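Local coordinates for hypothetical nigD-like protein (Bacteroides caccae, PDB 3QWN), which is of experimentally undefined function but, as a NigD-like protein, is probably an immunity protein that protects its bacterial host against a cognate toxin, at residues Ile105-Gly110 with Pro205-Val210. Sequence-based numbering, arbitrary orientation.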
ATOM      1  N   ILE A 105       6.829   4.569   5.444  1.00 30.49           N
ATOM      2  CA  ILE A 105       5.986   3.426   5.838  1.00 30.94           C
ATOM      3  C   ILE A 105       5.164   3.844   7.071  1.00 39.29           C
ATOM      4  O   ILE A 105       5.691   4.513   7.967  1.00 38.68           O
ATOM      5  CB  ILE A 105       6.856   2.148   6.099  1.00 33.45           C
ATOM      6  CG1 ILE A 105       5.958   0.889   6.331  1.00 33.78           C
ATOM      7  CG2 ILE A 105       7.956   2.366   7.195  1.00 31.82           C
ATOM      8  CD1 ILE A 105       6.685  -0.426   6.182  1.00 28.23           C
ATOM      9  N   TRP A 106       3.872   3.548   7.075  1.00 37.00           N
ATOM     10  CA  TRP A 106       3.006   3.949   8.190  1.00 38.94           C
ATOM     11  C   TRP A 106       1.690   3.211   8.170  1.00 44.84           C
ATOM     12  O   TRP A 106       1.223   2.746   7.123  1.00 43.09           O
ATOM     13  CB  TRP A 106       2.725   5.484   8.178  1.00 37.80           C
ATOM     14  CG  TRP A 106       1.858   5.938   7.033  1.00 38.16           C
ATOM     15  CD1 TRP A 106       0.510   6.136   7.060  1.00 41.33           C
ATOM     16  CD2 TRP A 106       2.269   6.156   5.678  1.00 36.84           C
ATOM     17  NE1 TRP A 106       0.051   6.441   5.803  1.00 39.98           N
ATOM     18  CE2 TRP A 106       1.114   6.482   4.938  1.00 40.74           C
ATOM     19  CE3 TRP A 106       3.516   6.167   5.024  1.00 38.02           C
ATOM     20  CZ2 TRP A 106       1.164   6.800   3.573  1.00 39.26           C
ATOM     21  CZ3 TRP A 106       3.559   6.425   3.660  1.00 38.84           C
ATOM     22  CH2 TRP A 106       2.391   6.710   2.945  1.00 38.94           C
ATOM     23  N   LEU A 107       1.068   3.144   9.337  1.00 46.03           N
ATOM     24  CA  LEU A 107      -0.270   2.593   9.474  1.00 46.74           C
ATOM     25  C   LEU A 107      -1.285   3.712   9.196  1.00 51.76           C
ATOM     26  O   LEU A 107      -1.093   4.853   9.637  1.00 51.45           O
ATOM     27  CB  LEU A 107      -0.473   2.009  10.869  1.00 47.68           C
ATOM     28  CG  LEU A 107       0.310   0.764  11.245  1.00 51.42           C
ATOM     29  CD1 LEU A 107       0.151   0.491  12.720  1.00 52.08           C
ATOM     30  CD2 LEU A 107      -0.130  -0.449  10.426  1.00 49.77           C
ATOM     31  N   GLY A 108      -2.324   3.388   8.442  1.00 48.55           N
ATOM     32  CA  GLY A 108      -3.361   4.356   8.148  1.00 49.63           C
ATOM     33  C   GLY A 108      -4.564   3.788   7.438  1.00 57.35           C
ATOM     34  O   GLY A 108      -4.422   3.080   6.437  1.00 57.57           O
ATOM     35  N   ARG A 109      -5.755   4.154   7.938  1.00 56.26           N
ATOM     36  CA  ARG A 109      -7.077   3.811   7.412  1.00 57.55           C
ATOM     37  C   ARG A 109      -7.266   2.317   7.071  1.00 60.78           C
ATOM     38  O   ARG A 109      -7.807   1.969   6.021  1.00 61.46           O
ATOM     39  CB  ARG A 109      -7.437   4.705   6.211  1.00 58.10           C
ATOM     40  CG  ARG A 109      -8.786   5.331   6.546  1.00 75.16           C
ATOM     41  CD  ARG A 109      -9.190   6.507   5.728  1.00 86.97           C
ATOM     42  NE  ARG A 109      -9.191   7.766   6.477  1.00 98.24           N
ATOM     43  CZ  ARG A 109     -10.264   8.531   6.658  1.00117.04           C
ATOM     44  NH1 ARG A 109     -11.450   8.148   6.193  1.00110.87           N
ATOM     45  NH2 ARG A 109     -10.163   9.682   7.314  1.00103.83           N
ATOM     46  N   GLY A 110      -6.862   1.464   8.000  1.00 57.46           N
ATOM     47  CA  GLY A 110      -7.000   0.018   7.875  1.00 57.33           C
ATOM     48  C   GLY A 110      -5.939  -0.678   7.055  1.00 58.55           C
ATOM     49  O   GLY A 110      -6.041  -1.881   6.817  1.00 58.99           O
ATOM     50  N   PRO A 205      10.401  -1.410  17.326  1.00 66.56           N
ATOM     51  CA  PRO A 205       9.575  -2.416  18.041  1.00 67.20           C
ATOM     52  C   PRO A 205       8.455  -3.044  17.188  1.00 69.68           C
ATOM     53  O   PRO A 205       7.788  -3.964  17.644  1.00 72.31           O
ATOM     54  CB  PRO A 205       8.963  -1.586  19.170  1.00 69.05           C
ATOM     55  CG  PRO A 205       8.742  -0.226  18.536  1.00 71.56           C
ATOM     56  CD  PRO A 205       9.890  -0.038  17.554  1.00 66.60           C
ATOM     57  N   GLY A 206       8.269  -2.545  15.973  1.00 62.58           N
ATOM     58  CA  GLY A 206       7.220  -2.959  15.052  1.00 61.11           C
ATOM     59  C   GLY A 206       6.089  -1.952  15.069  1.00 62.97           C
ATOM     60  O   GLY A 206       6.126  -1.007  15.854  1.00 62.73           O
ATOM     61  N   PHE A 207       5.060  -2.141  14.232  1.00 58.71           N
ATOM     62  CA  PHE A 207       3.917  -1.219  14.174  1.00 58.19           C
ATOM     63  C   PHE A 207       2.770  -1.758  15.042  1.00 66.96           C
ATOM     64  O   PHE A 207       2.204  -2.814  14.745  1.00 66.42           O
ATOM     65  CB  PHE A 207       3.451  -0.966  12.722  1.00 57.61           C
ATOM     66  CG  PHE A 207       4.534  -0.610  11.720  1.00 58.03           C
ATOM     67  CD1 PHE A 207       4.921   0.707  11.526  1.00 60.90           C
ATOM     68  CD2 PHE A 207       5.128  -1.588  10.934  1.00 59.51           C
ATOM     69  CE1 PHE A 207       5.911   1.031  10.588  1.00 59.78           C
ATOM     70  CE2 PHE A 207       6.134  -1.262  10.023  1.00 61.09           C
ATOM     71  CZ  PHE A 207       6.521   0.042   9.859  1.00 58.09           C
ATOM     72  N   GLU A 208       2.466  -1.060  16.145  1.00 68.92           N
ATOM     73  CA  GLU A 208       1.407  -1.465  17.070  1.00 72.57           C
ATOM     74  C   GLU A 208       0.113  -0.745  16.754  1.00 82.26           C
ATOM     75  O   GLU A 208       0.100   0.464  16.509  1.00 80.68           O
ATOM     76  CB  GLU A 208       1.814  -1.210  18.513  1.00 75.48           C
ATOM     77  CG  GLU A 208       1.253  -2.243  19.467  1.00 92.70           C
ATOM     78  CD  GLU A 208       1.561  -1.976  20.924  1.00120.08           C
ATOM     79  OE1 GLU A 208       2.733  -2.149  21.326  1.00113.33           O
ATOM     80  OE2 GLU A 208       0.630  -1.581  21.662  1.00121.55           O
ATOM     81  N   TYR A 209      -0.978  -1.494  16.737  1.00 86.12           N
ATOM     82  CA  TYR A 209      -2.285  -0.928  16.434  1.00 88.38           C
ATOM     83  C   TYR A 209      -3.412  -1.809  17.003  1.00101.31           C
ATOM     84  O   TYR A 209      -3.228  -3.014  17.211  1.00102.96           O
ATOM     85  CB  TYR A 209      -2.430  -0.704  14.915  1.00 86.74           C
ATOM     86  CG  TYR A 209      -3.121  -1.799  14.145  1.00 88.89           C
ATOM     87  CD1 TYR A 209      -2.500  -3.020  13.920  1.00 91.08           C
ATOM     88  CD2 TYR A 209      -4.359  -1.581  13.552  1.00 90.51           C
ATOM     89  CE1 TYR A 209      -3.136  -4.033  13.198  1.00 92.87           C
ATOM     90  CE2 TYR A 209      -4.994  -2.574  12.808  1.00 92.62           C
ATOM     91  CZ  TYR A 209      -4.389  -3.808  12.647  1.00100.66           C
ATOM     92  OH  TYR A 209      -5.043  -4.790  11.931  1.00101.73           O
ATOM     93  N   VAL A 210      -4.562  -1.181  17.285  1.00102.40           N
ATOM     94  CA  VAL A 210      -5.756  -1.848  17.796  1.00106.28           C
ATOM     95  C   VAL A 210      -6.818  -1.761  16.687  1.00113.33           C
ATOM     96  O   VAL A 210      -7.325  -0.662  16.433  1.00112.54           O
ATOM     97  CB  VAL A 210      -6.235  -1.254  19.146  1.00112.34           C
ATOM     98  CG1 VAL A 210      -7.512  -1.936  19.622  1.00114.85           C
ATOM     99  CG2 VAL A 210      -5.152  -1.360  20.211  1.00113.18           C
TER
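F207 has CG anti to its carbonyl carbon (chi1 -49°), which sends the ring along toward I105, while L107, with CG likewise anti to the carbonyl carbon (chi1 -68°) and an extended chi2, pushes CD1 straight across the gap. L107 CD1 comes down between two side-chain roots, 3.6 Å from both F207 CB and Y209 CB, so the leucine tip wedges between successive inward-pointing residues of strand 206-209. I105 keeps CG1 anti to its backbone N (chi1 -173°) and crosses F207 at about a right angle. Its CG1, CG2 and CD1 gather against the CZ end of the ring from one side, with I105 CG1 3.7 Å and I105 CG2 3.8 Å from F207 CZ. No hydrogen bond links the segments; the side-chain packing is apolar and lies near the surface. The axes of 105-108 and 206-209 run nearly parallel, 8.3 Å apart at closest approach, a spacing filled by side chains as between the layers of a beta sandwich, consistent with the C-terminal NigD-like domain. L112 of strand 111-120 touches I105, L107 and F207, and Y202 touches I105 and F207. Strand 101-108 edges the three-stranded sheet, and strand 196-209, an outermost strand of the five-stranded mixed sheet, pairs with strand 181-190.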